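Local structure of response regulator aspartate phosphatase H (Bacillus subtilis, 3Q15) at residues R61-L64 with M65-L69; L84-T87 with I88-Q92; F105-G108 with M109-D113; V134-D137 with I138-A141. The protein removes the phosphoryl group from the response regulator Spo0F and also acts on ComA, thereby controlling both sporulation and competence. One frame throughout, in Å; residues are numbered along the deposited sequence.

Interaction 1 (R61-L64 with M65-L69); sequences RHQL and MLDYL
Q63 and D67, one turn apart near the C-terminal end of helix 49-67, pair amide to carboxylate on the last helix of the N-terminal three-helix bundle. The Q63 side chain starts at CB by heading away from the next turn, with CG anti to the backbone N (chi1 -174°), but a bend at chi2 swings its end round. CG comes alongside the aspartate, 3.8 Å from D67 OD2. Beyond CD the amide splits its work: OE1 rests against L66 CD1 at 3.7 Å, while NE2 gives a hydrogen bond of 3.0 Å to D67 OD1. Amide and carboxylate planes stand 56° apart, and the nitrogen meets OD1 from above the carboxylate plane. The buried side of the same helix works differently. There M65 sets CE over one face of the H62 ring, 4.0 Å from its centroid, a CH-pi contact on an imidazole whose nitrogens are tied outside, ND1 to W19 and NE2 to E32. Both H62 and M65 also lie against I23 of helix 9-24. As the helix runs out, Y68 N keeps a weak bond to L64 O, and that oxygen also faces the edge of the tyrosine ring, with Y68 CD2 3.0 Å from L64 O.

Interaction 2 (L84-T87 with I88-Q92); sequences LLET and IETPQ
E86 and T90 meet through a hydroxyl in the last turns of helix 81-89, the short helix following the N-terminal bundle in the chain. Among the polar side-chain contacts, T90 OG1 has two oxygens of E86 within reach, 2.7 Å from E86 OE2 and 2.8 Å from E86 O, and its single proton can go to either. E86 reaches it through a bend at chi2 (-81°), which folds the carboxylate back toward the next turn. The charged contact leads out of the helix: E89 OE1 forms a salt bridge with R24, holding this helix to the end of helix 9-24. Van der Waals contact accompanies that charge: the extended E89 chain runs past L85, with E89 OE1 3.5 Å from L85 CG. Swapping E89 for an alanine is likely to leave R24 without its carboxylate and a gap beside the L85 methyls. The backbone bonds are helical. I88 N bonds L84 O and, weakly, L85 O; E89 N bonds L85 O at 3.0 Å, and T90 N reaches E86 O at 3.2 Å. P91 has no N-H to offer the next carbonyl; instead a ring carbon comes up to it, with P91 CD 3.1 Å from T87 O.

Interaction 3 (F105-G108 with M109-D113); sequences FFRG and MYEFD
F105 and M109 form the tight side of this turn of helix 93-113, within the first predicted TPR repeat. M109 bends at chi2 (-57°), which lays its side chain across the phenyl ring of F105 one turn back. CG stands over the face, 4.2 Å from the ring centroid, and the methyl CE closes against F105 at 3.5 Å from CZ. Between them SD takes an oblique place 5.1 Å from the centroid, completing a Met-aromatic contact. Beside it, the G108 carbonyl oxygen takes the F112 amide nitrogen at 2.9 Å.

The other flank is polar; R107 is partly exposed there, while E111 is buried. R107 grips E111 side-on, NE and NH2 both turned to one oxygen: NE reaches E111 OE2 at 3.0 Å and NH2 reaches the same OE2 at 3.2 Å. Both bonds lie close to the guanidinium plane, though the carboxylate is turned 33° from it. NE meets the anti lone pair of E111 OE2, while NH2 comes in nearly along the C-O bond of that oxygen. E111 OE1 is bonded to Q114, so the two carboxylate oxygens have separate partners. With a leucine in place of R107, E111 OE2 would probably lose both its donors and its balancing charge.

Around the turn, helix 117-128 brings Y123 to R107 and Y124 to M109 and F112, helix 137-153 sets F143 and K146 against F105, and helix 9-24 lays V14 on R107 and Y110, joining the N-terminal bundle to the repeats.

Interaction 4 (V134-D137 with I138-A141); sequences VSDD and IEKA
With chi1 at -173°, D136 turns its carboxylate forward to E139, while K140 runs extended to a final bend at chi4 (69°) that brings its ammonium back to V134. D136 OD1 takes the E139 amide at 2.8 Å, on the anti side of the carboxylate and 20° out of its plane. A water 2.9 Å from D136 OD1 and 2.7 Å from E139 OE1 bridges carboxylates whose oxygens, these same two, lie 4.4 Å apart, and probably eases their repulsion. The capping bond makes D136 the N-cap of helix 137-153, at the passage from the first to the second predicted TPR repeat; the negative charge there probably suits the positive end of the helix dipole. The other D136 oxygen, OD2, makes a salt bridge to a basic side chain of another protein chain, and aromatic side chains of that chain pack on V134, D136 and E139. S135 is the centre of an inverse gamma turn, closed by a weak bond from D136 N to V134 O. K140 NZ gives the same V134 O a 2.7 Å hydrogen bond nearly along the C=O axis. D137 OD1 adds only a long salt bridge, 4.0 Å from K140 NZ.

Overall arrangement
Interactions 1 and 2, their centres 11 Å apart, touch where R61 packs on L85 and I88 and Y68 on T87 and I88, so helices 49-67 and 81-89 meet there. Interaction 2 is the surface member, built on a hydroxyl and carboxylates, whereas interaction 1 keeps a buried imidazole-methionine side beside its polar one. Interactions 3 and 4 touch neither of that pair, their nearest atoms about 11 to 16 Å from it, nor each other, at about 8 Å between nearest atoms. Interaction 3, partly buried in the C-terminal part of its helix, combines aromatic packing with a salt bridge; interaction 4, a helix start touched by another protein chain, relies on capping, water and a lysine-carbonyl bond.

Interaction 1 (R61-L64 with M65-L69)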
ATOM      1  N   ARG A  61       6.558  30.681  12.526  1.00 43.73           N
ATOM      2  CA  ARG A  61       5.661  31.103  11.461  1.00 43.03           C
ATOM      3  C   ARG A  61       4.619  32.071  12.013  1.00 46.31           C
ATOM      4  O   ARG A  61       4.273  33.058  11.366  1.00 49.57           O
ATOM      5  CB  ARG A  61       4.987  29.885  10.826  1.00 41.67           C
ATOM      6  CG  ARG A  61       4.069  30.213   9.668  1.00 43.36           C
ATOM      7  CD  ARG A  61       4.783  31.025   8.596  1.00 43.37           C
ATOM      8  NE  ARG A  61       3.897  31.305   7.469  1.00 41.44           N
ATOM      9  CZ  ARG A  61       3.055  32.330   7.425  1.00 42.33           C
ATOM     10  NH1 ARG A  61       2.993  33.178   8.441  1.00 43.98           N
ATOM     11  NH2 ARG A  61       2.279  32.513   6.367  1.00 43.41           N
ATOM     12  N   HIS A  62       4.134  31.787  13.218  1.00 44.26           N
ATOM     13  CA  HIS A  62       3.172  32.655  13.889  1.00 48.84           C
ATOM     14  C   HIS A  62       3.761  34.039  14.148  1.00 53.21           C
ATOM     15  O   HIS A  62       3.070  35.050  14.026  1.00 55.10           O
ATOM     16  CB  HIS A  62       2.710  32.025  15.205  1.00 50.25           C
ATOM     17  CG  HIS A  62       1.767  32.885  15.990  1.00 52.15           C
ATOM     18  ND1 HIS A  62       0.396  32.763  15.899  1.00 53.92           N
ATOM     19  CD2 HIS A  62       1.997  33.881  16.879  1.00 55.53           C
ATOM     20  CE1 HIS A  62      -0.176  33.646  16.700  1.00 56.57           C
ATOM     21  NE2 HIS A  62       0.773  34.336  17.306  1.00 56.50           N
ATOM     22  N   GLN A  63       5.039  34.078  14.512  1.00 51.59           N
ATOM     23  CA  GLN A  63       5.712  35.344  14.782  1.00 52.97           C
ATOM     24  C   GLN A  63       5.923  36.137  13.492  1.00 53.58           C
ATOM     25  O   GLN A  63       5.817  37.363  13.480  1.00 52.50           O
ATOM     26  CB  GLN A  63       7.048  35.111  15.492  1.00 52.69           C
ATOM     27  CG  GLN A  63       7.748  36.392  15.932  1.00 56.51           C
ATOM     28  CD  GLN A  63       6.924  37.196  16.925  1.00 62.47           C
ATOM     29  OE1 GLN A  63       6.293  36.635  17.822  1.00 64.02           O
ATOM     30  NE2 GLN A  63       6.921  38.517  16.766  1.00 65.03           N
ATOM     31  N   LEU A  64       6.223  35.432  12.407  1.00 52.37           N
ATOM     32  CA  LEU A  64       6.339  36.068  11.102  1.00 52.72           C
ATOM     33  C   LEU A  64       5.048  36.792  10.742  1.00 53.90           C
ATOM     34  O   LEU A  64       5.078  37.887  10.188  1.00 57.45           O
ATOM     35  CB  LEU A  64       6.680  35.038  10.022  1.00 49.28           C
ATOM     36  CG  LEU A  64       8.133  34.564   9.963  1.00 49.44           C
ATOM     37  CD1 LEU A  64       8.316  33.509   8.885  1.00 48.72           C
ATOM     38  CD2 LEU A  64       9.070  35.741   9.725  1.00 53.43           C
ATOM     39  N   MET A  65       3.914  36.172  11.056  1.00 53.44           N
ATOM     40  CA  MET A  65       2.618  36.782  10.778  1.00 55.56           C
ATOM     41  C   MET A  65       2.466  38.110  11.514  1.00 54.46           C
ATOM     42  O   MET A  65       2.017  39.100  10.938  1.00 58.65           O
ATOM     43  CB  MET A  65       1.478  35.843  11.165  1.00 55.02           C
ATOM     44  CG  MET A  65       0.108  36.494  11.073  1.00 55.50           C
ATOM     45  SD  MET A  65      -1.206  35.429  11.684  1.00 62.09           S
ATOM     46  CE  MET A  65      -0.720  35.242  13.399  1.00 45.90           C
ATOM     47  N   LEU A  66       2.841  38.118  12.789  1.00 50.92           N
ATOM     48  CA  LEU A  66       2.802  39.332  13.595  1.00 52.58           C
ATOM     49  C   LEU A  66       3.762  40.391  13.054  1.00 53.69           C
ATOM     50  O   LEU A  66       3.434  41.574  13.024  1.00 61.93           O
ATOM     51  CB  LEU A  66       3.129  39.017  15.059  1.00 53.04           C
ATOM     52  CG  LEU A  66       2.239  37.983  15.756  1.00 53.22           C
ATOM     53  CD1 LEU A  66       2.771  37.653  17.141  1.00 53.66           C
ATOM     54  CD2 LEU A  66       0.793  38.464  15.836  1.00 54.61           C
ATOM     55  N   ASP A  67       4.947  39.965  12.626  1.00 62.38           N
ATOM     56  CA  ASP A  67       5.953  40.903  12.134  1.00 70.93           C
ATOM     57  C   ASP A  67       5.551  41.553  10.811  1.00 73.06           C
ATOM     58  O   ASP A  67       6.076  42.605  10.448  1.00 76.32           O
ATOM     59  CB  ASP A  67       7.315  40.220  11.980  1.00 72.17           C
ATOM     60  CG  ASP A  67       7.896  39.757  13.306  1.00 74.53           C
ATOM     61  OD1 ASP A  67       7.438  40.235  14.364  1.00 75.27           O
ATOM     62  OD2 ASP A  67       8.820  38.917  13.285  1.00 76.34           O
ATOM     63  N   TYR A  68       4.628  40.923  10.090  1.00 72.06           N
ATOM     64  CA  TYR A  68       4.208  41.430   8.785  1.00 75.74           C
ATOM     65  C   TYR A  68       2.875  42.171   8.844  1.00 77.39           C
ATOM     66  O   TYR A  68       2.354  42.606   7.817  1.00 78.41           O
ATOM     67  CB  TYR A  68       4.143  40.297   7.755  1.00 75.42           C
ATOM     68  CG  TYR A  68       5.478  39.956   7.126  1.00 80.28           C
ATOM     69  CD1 TYR A  68       5.847  40.494   5.900  1.00 81.96           C
ATOM     70  CD2 TYR A  68       6.371  39.099   7.759  1.00 81.08           C
ATOM     71  CE1 TYR A  68       7.065  40.188   5.321  1.00 83.36           C
ATOM     72  CE2 TYR A  68       7.591  38.787   7.187  1.00 82.10           C
ATOM     73  CZ  TYR A  68       7.932  39.334   5.968  1.00 82.72           C
ATOM     74  OH  TYR A  68       9.146  39.024   5.396  1.00 81.80           O
ATOM     75  N   LEU A  69       2.327  42.311  10.047  1.00 77.72           N
ATOM     76  CA  LEU A  69       1.067  43.025  10.234  1.00 75.44           C
ATOM     77  C   LEU A  69       1.279  44.365  10.933  1.00 78.04           C
ATOM     78  O   LEU A  69       0.325  45.106  11.171  1.00 78.85           O
ATOM     79  CB  LEU A  69       0.066  42.170  11.018  1.00 69.98           C
ATOM     80  CG  LEU A  69      -0.546  40.966  10.297  1.00 67.49           C
ATOM     81  CD1 LEU A  69      -1.449  40.181  11.234  1.00 63.82           C
ATOM     82  CD2 LEU A  69      -1.315  41.404   9.056  1.00 65.58           C
TER

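Interaction 2 (L84-T87 with I88-Q92)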
ATOM      1  N   LEU A  84      -0.091  39.303   0.745  1.00 54.32           N
ATOM      2  CA  LEU A  84       0.660  39.266   1.990  1.00 58.96           C
ATOM      3  C   LEU A  84       1.248  37.878   2.218  1.00 60.94           C
ATOM      4  O   LEU A  84       2.351  37.737   2.750  1.00 61.82           O
ATOM      5  CB  LEU A  84      -0.242  39.662   3.159  1.00 62.15           C
ATOM      6  CG  LEU A  84       0.447  40.082   4.457  1.00 63.98           C
ATOM      7  CD1 LEU A  84       1.379  41.263   4.220  1.00 63.18           C
ATOM      8  CD2 LEU A  84      -0.586  40.423   5.518  1.00 66.79           C
ATOM      9  N   LEU A  85       0.508  36.855   1.804  1.00 59.21           N
ATOM     10  CA  LEU A  85       0.934  35.471   1.969  1.00 57.08           C
ATOM     11  C   LEU A  85       2.181  35.175   1.135  1.00 58.15           C
ATOM     12  O   LEU A  85       3.124  34.548   1.615  1.00 56.81           O
ATOM     13  CB  LEU A  85      -0.206  34.519   1.592  1.00 53.34           C
ATOM     14  CG  LEU A  85      -0.270  33.151   2.268  1.00 52.25           C
ATOM     15  CD1 LEU A  85       0.008  33.255   3.762  1.00 50.01           C
ATOM     16  CD2 LEU A  85      -1.627  32.506   2.012  1.00 49.94           C
ATOM     17  N   GLU A  86       2.183  35.635  -0.112  1.00 59.50           N
ATOM     18  CA  GLU A  86       3.320  35.423  -1.001  1.00 63.44           C
ATOM     19  C   GLU A  86       4.555  36.155  -0.476  1.00 63.77           C
ATOM     20  O   GLU A  86       5.689  35.718  -0.681  1.00 62.29           O
ATOM     21  CB  GLU A  86       2.979  35.886  -2.421  1.00 68.70           C
ATOM     22  CG  GLU A  86       4.058  35.614  -3.457  1.00 72.40           C
ATOM     23  CD  GLU A  86       5.163  36.650  -3.437  1.00 77.63           C
ATOM     24  OE1 GLU A  86       4.914  37.774  -2.952  1.00 80.24           O
ATOM     25  OE2 GLU A  86       6.280  36.340  -3.903  1.00 78.29           O
ATOM     26  N   THR A  87       4.320  37.269   0.208  1.00 62.93           N
ATOM     27  CA  THR A  87       5.395  38.080   0.766  1.00 63.39           C
ATOM     28  C   THR A  87       6.125  37.328   1.875  1.00 59.33           C
ATOM     29  O   THR A  87       7.346  37.401   1.995  1.00 56.80           O
ATOM     30  CB  THR A  87       4.853  39.418   1.315  1.00 64.34           C
ATOM     31  OG1 THR A  87       4.229  40.153   0.254  1.00 68.01           O
ATOM     32  CG2 THR A  87       5.975  40.259   1.905  1.00 65.96           C
ATOM     33  N   ILE A  88       5.368  36.599   2.682  1.00 59.94           N
ATOM     34  CA  ILE A  88       5.940  35.862   3.801  1.00 58.14           C
ATOM     35  C   ILE A  88       6.547  34.526   3.375  1.00 54.55           C
ATOM     36  O   ILE A  88       7.616  34.151   3.847  1.00 55.56           O
ATOM     37  CB  ILE A  88       4.888  35.625   4.900  1.00 56.13           C
ATOM     38  CG1 ILE A  88       4.443  36.960   5.498  1.00 57.34           C
ATOM     39  CG2 ILE A  88       5.435  34.713   5.988  1.00 58.12           C
ATOM     40  CD1 ILE A  88       3.424  36.827   6.611  1.00 59.18           C
ATOM     41  N   GLU A  89       5.865  33.814   2.484  1.00 54.62           N
ATOM     42  CA  GLU A  89       6.266  32.455   2.115  1.00 54.45           C
ATOM     43  C   GLU A  89       7.490  32.383   1.200  1.00 56.83           C
ATOM     44  O   GLU A  89       8.377  31.552   1.401  1.00 56.09           O
ATOM     45  CB  GLU A  89       5.095  31.713   1.468  1.00 52.28           C
ATOM     46  CG  GLU A  89       3.930  31.474   2.398  1.00 54.93           C
ATOM     47  CD  GLU A  89       2.818  30.684   1.742  1.00 55.57           C
ATOM     48  OE1 GLU A  89       1.858  30.330   2.450  1.00 49.02           O
ATOM     49  OE2 GLU A  89       2.907  30.418   0.522  1.00 60.47           O
ATOM     50  N   THR A  90       7.529  33.247   0.192  1.00 60.05           N
ATOM     51  CA  THR A  90       8.610  33.229  -0.790  1.00 63.28           C
ATOM     52  C   THR A  90      10.005  33.224  -0.158  1.00 62.52           C
ATOM     53  O   THR A  90      10.833  32.384  -0.502  1.00 66.20           O
ATOM     54  CB  THR A  90       8.481  34.386  -1.797  1.00 68.28           C
ATOM     55  OG1 THR A  90       7.244  34.258  -2.508  1.00 70.11           O
ATOM     56  CG2 THR A  90       9.635  34.364  -2.791  1.00 70.94           C
ATOM     57  N   PRO A  91      10.268  34.157   0.771  1.00 61.87           N
ATOM     58  CA  PRO A  91      11.575  34.184   1.437  1.00 64.37           C
ATOM     59  C   PRO A  91      11.749  33.026   2.418  1.00 63.33           C
ATOM     60  O   PRO A  91      12.856  32.801   2.913  1.00 63.79           O
ATOM     61  CB  PRO A  91      11.552  35.510   2.207  1.00 64.12           C
ATOM     62  CG  PRO A  91      10.437  36.297   1.610  1.00 63.05           C
ATOM     63  CD  PRO A  91       9.429  35.295   1.177  1.00 61.08           C
ATOM     64  N   GLN A  92      10.667  32.306   2.695  1.00 49.40           N
ATOM     65  CA  GLN A  92      10.709  31.213   3.656  1.00 47.23           C
ATOM     66  C   GLN A  92      10.363  29.874   3.012  1.00 50.78           C
ATOM     67  O   GLN A  92       9.497  29.144   3.500  1.00 51.91           O
ATOM     68  CB  GLN A  92       9.763  31.497   4.823  1.00 45.19           C
ATOM     69  CG  GLN A  92      10.144  32.718   5.645  1.00 52.19           C
ATOM     70  CD  GLN A  92      11.383  32.488   6.490  1.00 53.91           C
ATOM     71  OE1 GLN A  92      11.822  31.353   6.668  1.00 56.69           O
ATOM     72  NE2 GLN A  92      11.952  33.567   7.017  1.00 52.30           N
TER

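Interaction 3 (F105-G108 with M109-D113)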
ATOM      1  N   PHE A 105       1.706  15.003   7.376  1.00 38.84           N
ATOM      2  CA  PHE A 105       2.174  13.826   8.090  1.00 40.74           C
ATOM      3  C   PHE A 105       1.310  13.556   9.312  1.00 38.47           C
ATOM      4  O   PHE A 105       0.750  12.471   9.458  1.00 35.09           O
ATOM      5  CB  PHE A 105       3.640  13.973   8.506  1.00 41.82           C
ATOM      6  CG  PHE A 105       4.141  12.833   9.352  1.00 42.00           C
ATOM      7  CD1 PHE A 105       4.649  11.684   8.761  1.00 42.60           C
ATOM      8  CD2 PHE A 105       4.084  12.901  10.736  1.00 42.17           C
ATOM      9  CE1 PHE A 105       5.105  10.625   9.536  1.00 44.54           C
ATOM     10  CE2 PHE A 105       4.536  11.847  11.520  1.00 45.12           C
ATOM     11  CZ  PHE A 105       5.048  10.706  10.917  1.00 45.34           C
ATOM     12  N   PHE A 106       1.198  14.548  10.185  1.00 37.24           N
ATOM     13  CA  PHE A 106       0.411  14.390  11.400  1.00 37.19           C
ATOM     14  C   PHE A 106      -1.078  14.211  11.128  1.00 37.83           C
ATOM     15  O   PHE A 106      -1.784  13.605  11.927  1.00 34.22           O
ATOM     16  CB  PHE A 106       0.649  15.553  12.355  1.00 39.02           C
ATOM     17  CG  PHE A 106       1.960  15.472  13.062  1.00 39.42           C
ATOM     18  CD1 PHE A 106       2.169  14.516  14.041  1.00 40.07           C
ATOM     19  CD2 PHE A 106       2.993  16.333  12.739  1.00 37.66           C
ATOM     20  CE1 PHE A 106       3.388  14.424  14.694  1.00 45.54           C
ATOM     21  CE2 PHE A 106       4.210  16.249  13.388  1.00 43.26           C
ATOM     22  CZ  PHE A 106       4.408  15.294  14.367  1.00 46.04           C
ATOM     23  N   ARG A 107      -1.552  14.740  10.006  1.00 36.72           N
ATOM     24  CA  ARG A 107      -2.937  14.530   9.615  1.00 39.34           C
ATOM     25  C   ARG A 107      -3.140  13.076   9.212  1.00 40.34           C
ATOM     26  O   ARG A 107      -4.172  12.476   9.515  1.00 43.68           O
ATOM     27  CB  ARG A 107      -3.339  15.465   8.471  1.00 38.90           C
ATOM     28  CG  ARG A 107      -4.740  15.214   7.940  1.00 39.89           C
ATOM     29  CD  ARG A 107      -5.781  15.334   9.042  1.00 41.20           C
ATOM     30  NE  ARG A 107      -7.122  14.996   8.572  1.00 43.33           N
ATOM     31  CZ  ARG A 107      -7.995  15.878   8.095  1.00 46.78           C
ATOM     32  NH1 ARG A 107      -7.674  17.162   8.020  1.00 41.68           N
ATOM     33  NH2 ARG A 107      -9.193  15.474   7.694  1.00 45.75           N
ATOM     34  N   GLY A 108      -2.148  12.513   8.532  1.00 39.89           N
ATOM     35  CA  GLY A 108      -2.171  11.110   8.165  1.00 40.57           C
ATOM     36  C   GLY A 108      -2.158  10.213   9.388  1.00 38.87           C
ATOM     37  O   GLY A 108      -2.898   9.232   9.459  1.00 37.90           O
ATOM     38  N   MET A 109      -1.318  10.554  10.358  1.00 36.47           N
ATOM     39  CA  MET A 109      -1.253   9.789  11.596  1.00 38.70           C
ATOM     40  C   MET A 109      -2.550   9.918  12.397  1.00 38.04           C
ATOM     41  O   MET A 109      -2.990   8.964  13.033  1.00 38.46           O
ATOM     42  CB  MET A 109      -0.048  10.216  12.438  1.00 38.13           C
ATOM     43  CG  MET A 109       1.302   9.791  11.863  1.00 39.52           C
ATOM     44  SD  MET A 109       1.427   8.006  11.617  1.00 45.77           S
ATOM     45  CE  MET A 109       3.093   7.858  10.978  1.00 45.28           C
ATOM     46  N   TYR A 110      -3.165  11.095  12.362  1.00 40.22           N
ATOM     47  CA  TYR A 110      -4.445  11.285  13.043  1.00 42.85           C
ATOM     48  C   TYR A 110      -5.515  10.372  12.455  1.00 40.71           C
ATOM     49  O   TYR A 110      -6.275   9.730  13.185  1.00 38.10           O
ATOM     50  CB  TYR A 110      -4.894  12.742  12.971  1.00 43.78           C
ATOM     51  CG  TYR A 110      -6.243  13.004  13.608  1.00 42.97           C
ATOM     52  CD1 TYR A 110      -6.372  13.132  14.986  1.00 45.48           C
ATOM     53  CD2 TYR A 110      -7.386  13.130  12.831  1.00 44.56           C
ATOM     54  CE1 TYR A 110      -7.612  13.375  15.575  1.00 43.65           C
ATOM     55  CE2 TYR A 110      -8.627  13.372  13.408  1.00 45.19           C
ATOM     56  CZ  TYR A 110      -8.731  13.493  14.779  1.00 45.58           C
ATOM     57  OH  TYR A 110      -9.961  13.734  15.357  1.00 50.66           O
ATOM     58  N   GLU A 111      -5.573  10.316  11.129  1.00 37.01           N
ATOM     59  CA  GLU A 111      -6.505   9.433  10.450  1.00 37.98           C
ATOM     60  C   GLU A 111      -6.190   7.983  10.793  1.00 40.20           C
ATOM     61  O   GLU A 111      -7.093   7.185  11.051  1.00 39.30           O
ATOM     62  CB  GLU A 111      -6.456   9.663   8.940  1.00 38.76           C
ATOM     63  CG  GLU A 111      -6.886  11.072   8.521  1.00 39.45           C
ATOM     64  CD  GLU A 111      -8.358  11.357   8.812  1.00 43.87           C
ATOM     65  OE1 GLU A 111      -9.126  10.396   9.035  1.00 41.77           O
ATOM     66  OE2 GLU A 111      -8.750  12.544   8.814  1.00 48.06           O
ATOM     67  N   PHE A 112      -4.904   7.653  10.810  1.00 33.81           N
ATOM     68  CA  PHE A 112      -4.458   6.309  11.162  1.00 40.75           C
ATOM     69  C   PHE A 112      -4.907   5.926  12.569  1.00 40.08           C
ATOM     70  O   PHE A 112      -5.370   4.810  12.797  1.00 44.72           O
ATOM     71  CB  PHE A 112      -2.931   6.198  11.036  1.00 42.03           C
ATOM     72  CG  PHE A 112      -2.369   4.916  11.578  1.00 41.27           C
ATOM     73  CD1 PHE A 112      -2.337   3.775  10.798  1.00 37.78           C
ATOM     74  CD2 PHE A 112      -1.867   4.856  12.868  1.00 41.70           C
ATOM     75  CE1 PHE A 112      -1.820   2.603  11.291  1.00 36.27           C
ATOM     76  CE2 PHE A 112      -1.348   3.683  13.366  1.00 41.36           C
ATOM     77  CZ  PHE A 112      -1.324   2.555  12.577  1.00 40.36           C
ATOM     78  N   ASP A 113      -4.787   6.862  13.505  1.00 39.64           N
ATOM     79  CA  ASP A 113      -5.146   6.605  14.899  1.00 42.33           C
ATOM     80  C   ASP A 113      -6.646   6.415  15.124  1.00 43.70           C
ATOM     81  O   ASP A 113      -7.060   5.807  16.114  1.00 44.92           O
ATOM     82  CB  ASP A 113      -4.616   7.716  15.804  1.00 43.75           C
ATOM     83  CG  ASP A 113      -3.116   7.650  15.980  1.00 47.97           C
ATOM     84  OD1 ASP A 113      -2.547   6.555  15.778  1.00 48.04           O
ATOM     85  OD2 ASP A 113      -2.505   8.688  16.318  1.00 47.16           O
TER

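Interaction 4 (V134-D137 with I138-A141)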
ATOM      1  N   VAL A 134      13.218  18.227   0.750  1.00 84.00           N
ATOM      2  CA  VAL A 134      13.992  18.237   1.985  1.00 85.65           C
ATOM      3  C   VAL A 134      15.381  17.641   1.769  1.00 92.22           C
ATOM      4  O   VAL A 134      15.513  16.468   1.420  1.00 94.31           O
ATOM      5  CB  VAL A 134      13.275  17.464   3.106  1.00 78.84           C
ATOM      6  CG1 VAL A 134      14.207  17.258   4.291  1.00 76.68           C
ATOM      7  CG2 VAL A 134      12.014  18.198   3.528  1.00 77.88           C
ATOM      8  N   SER A 135      16.414  18.454   1.972  1.00 94.07           N
ATOM      9  CA  SER A 135      17.789  17.990   1.818  1.00 93.23           C
ATOM     10  C   SER A 135      18.293  17.327   3.095  1.00 86.77           C
ATOM     11  O   SER A 135      19.172  17.859   3.777  1.00 86.40           O
ATOM     12  CB  SER A 135      18.709  19.148   1.429  1.00100.46           C
ATOM     13  OG  SER A 135      20.037  18.697   1.209  1.00103.33           O
ATOM     14  N   ASP A 136      17.732  16.165   3.414  1.00 81.02           N
ATOM     15  CA  ASP A 136      18.126  15.421   4.605  1.00 76.67           C
ATOM     16  C   ASP A 136      17.669  13.965   4.511  1.00 74.13           C
ATOM     17  O   ASP A 136      16.473  13.672   4.538  1.00 62.63           O
ATOM     18  CB  ASP A 136      17.558  16.088   5.859  1.00 66.83           C
ATOM     19  CG  ASP A 136      18.075  15.463   7.138  1.00 69.48           C
ATOM     20  OD1 ASP A 136      17.373  14.609   7.717  1.00 66.90           O
ATOM     21  OD2 ASP A 136      19.188  15.829   7.568  1.00 71.01           O
ATOM     22  N   ASP A 137      18.634  13.057   4.404  1.00 74.37           N
ATOM     23  CA  ASP A 137      18.338  11.644   4.175  1.00 72.62           C
ATOM     24  C   ASP A 137      17.714  10.941   5.380  1.00 69.41           C
ATOM     25  O   ASP A 137      16.918  10.017   5.217  1.00 64.17           O
ATOM     26  CB  ASP A 137      19.596  10.899   3.719  1.00 72.80           C
ATOM     27  CG  ASP A 137      20.053  11.321   2.337  1.00 79.84           C
ATOM     28  OD1 ASP A 137      19.187  11.681   1.510  1.00 80.40           O
ATOM     29  OD2 ASP A 137      21.275  11.297   2.077  1.00 83.60           O
ATOM     30  N   ILE A 138      18.079  11.371   6.585  1.00 73.00           N
ATOM     31  CA  ILE A 138      17.520  10.786   7.800  1.00 70.37           C
ATOM     32  C   ILE A 138      16.044  11.141   7.948  1.00 67.23           C
ATOM     33  O   ILE A 138      15.234  10.311   8.363  1.00 61.62           O
ATOM     34  CB  ILE A 138      18.288  11.235   9.056  1.00 73.84           C
ATOM     35  CG1 ILE A 138      19.662  10.565   9.102  1.00 75.68           C
ATOM     36  CG2 ILE A 138      17.497  10.901  10.312  1.00 69.55           C
ATOM     37  CD1 ILE A 138      19.590   9.058   9.195  1.00 74.68           C
ATOM     38  N   GLU A 139      15.698  12.376   7.600  1.00 58.91           N
ATOM     39  CA  GLU A 139      14.307  12.805   7.623  1.00 58.83           C
ATOM     40  C   GLU A 139      13.486  11.885   6.725  1.00 55.89           C
ATOM     41  O   GLU A 139      12.399  11.442   7.101  1.00 54.37           O
ATOM     42  CB  GLU A 139      14.177  14.261   7.166  1.00 62.96           C
ATOM     43  CG  GLU A 139      12.850  14.913   7.529  1.00 67.52           C
ATOM     44  CD  GLU A 139      12.619  14.961   9.030  1.00 70.32           C
ATOM     45  OE1 GLU A 139      13.587  15.217   9.776  1.00 73.33           O
ATOM     46  OE2 GLU A 139      11.469  14.734   9.466  1.00 67.84           O
ATOM     47  N   LYS A 140      14.022  11.586   5.544  1.00 54.36           N
ATOM     48  CA  LYS A 140      13.366  10.668   4.617  1.00 54.70           C
ATOM     49  C   LYS A 140      13.240   9.263   5.207  1.00 52.36           C
ATOM     50  O   LYS A 140      12.180   8.643   5.126  1.00 47.51           O
ATOM     51  CB  LYS A 140      14.104  10.616   3.276  1.00 55.51           C
ATOM     52  CG  LYS A 140      14.127  11.942   2.517  1.00 61.65           C
ATOM     53  CD  LYS A 140      14.576  11.742   1.071  1.00 65.89           C
ATOM     54  CE  LYS A 140      14.740  13.068   0.334  1.00 67.84           C
ATOM     55  NZ  LYS A 140      15.898  13.850   0.848  1.00 71.75           N
ATOM     56  N   ALA A 141      14.322   8.762   5.795  1.00 50.34           N
ATOM     57  CA  ALA A 141      14.295   7.451   6.439  1.00 48.63           C
ATOM     58  C   ALA A 141      13.220   7.404   7.517  1.00 46.98           C
ATOM     59  O   ALA A 141      12.461   6.436   7.622  1.00 45.89           O
ATOM     60  CB  ALA A 141      15.654   7.126   7.040  1.00 48.01           C
TER
HETATM   61  O   HOH W   1      16.207  15.253  10.310  1.00 45.48           O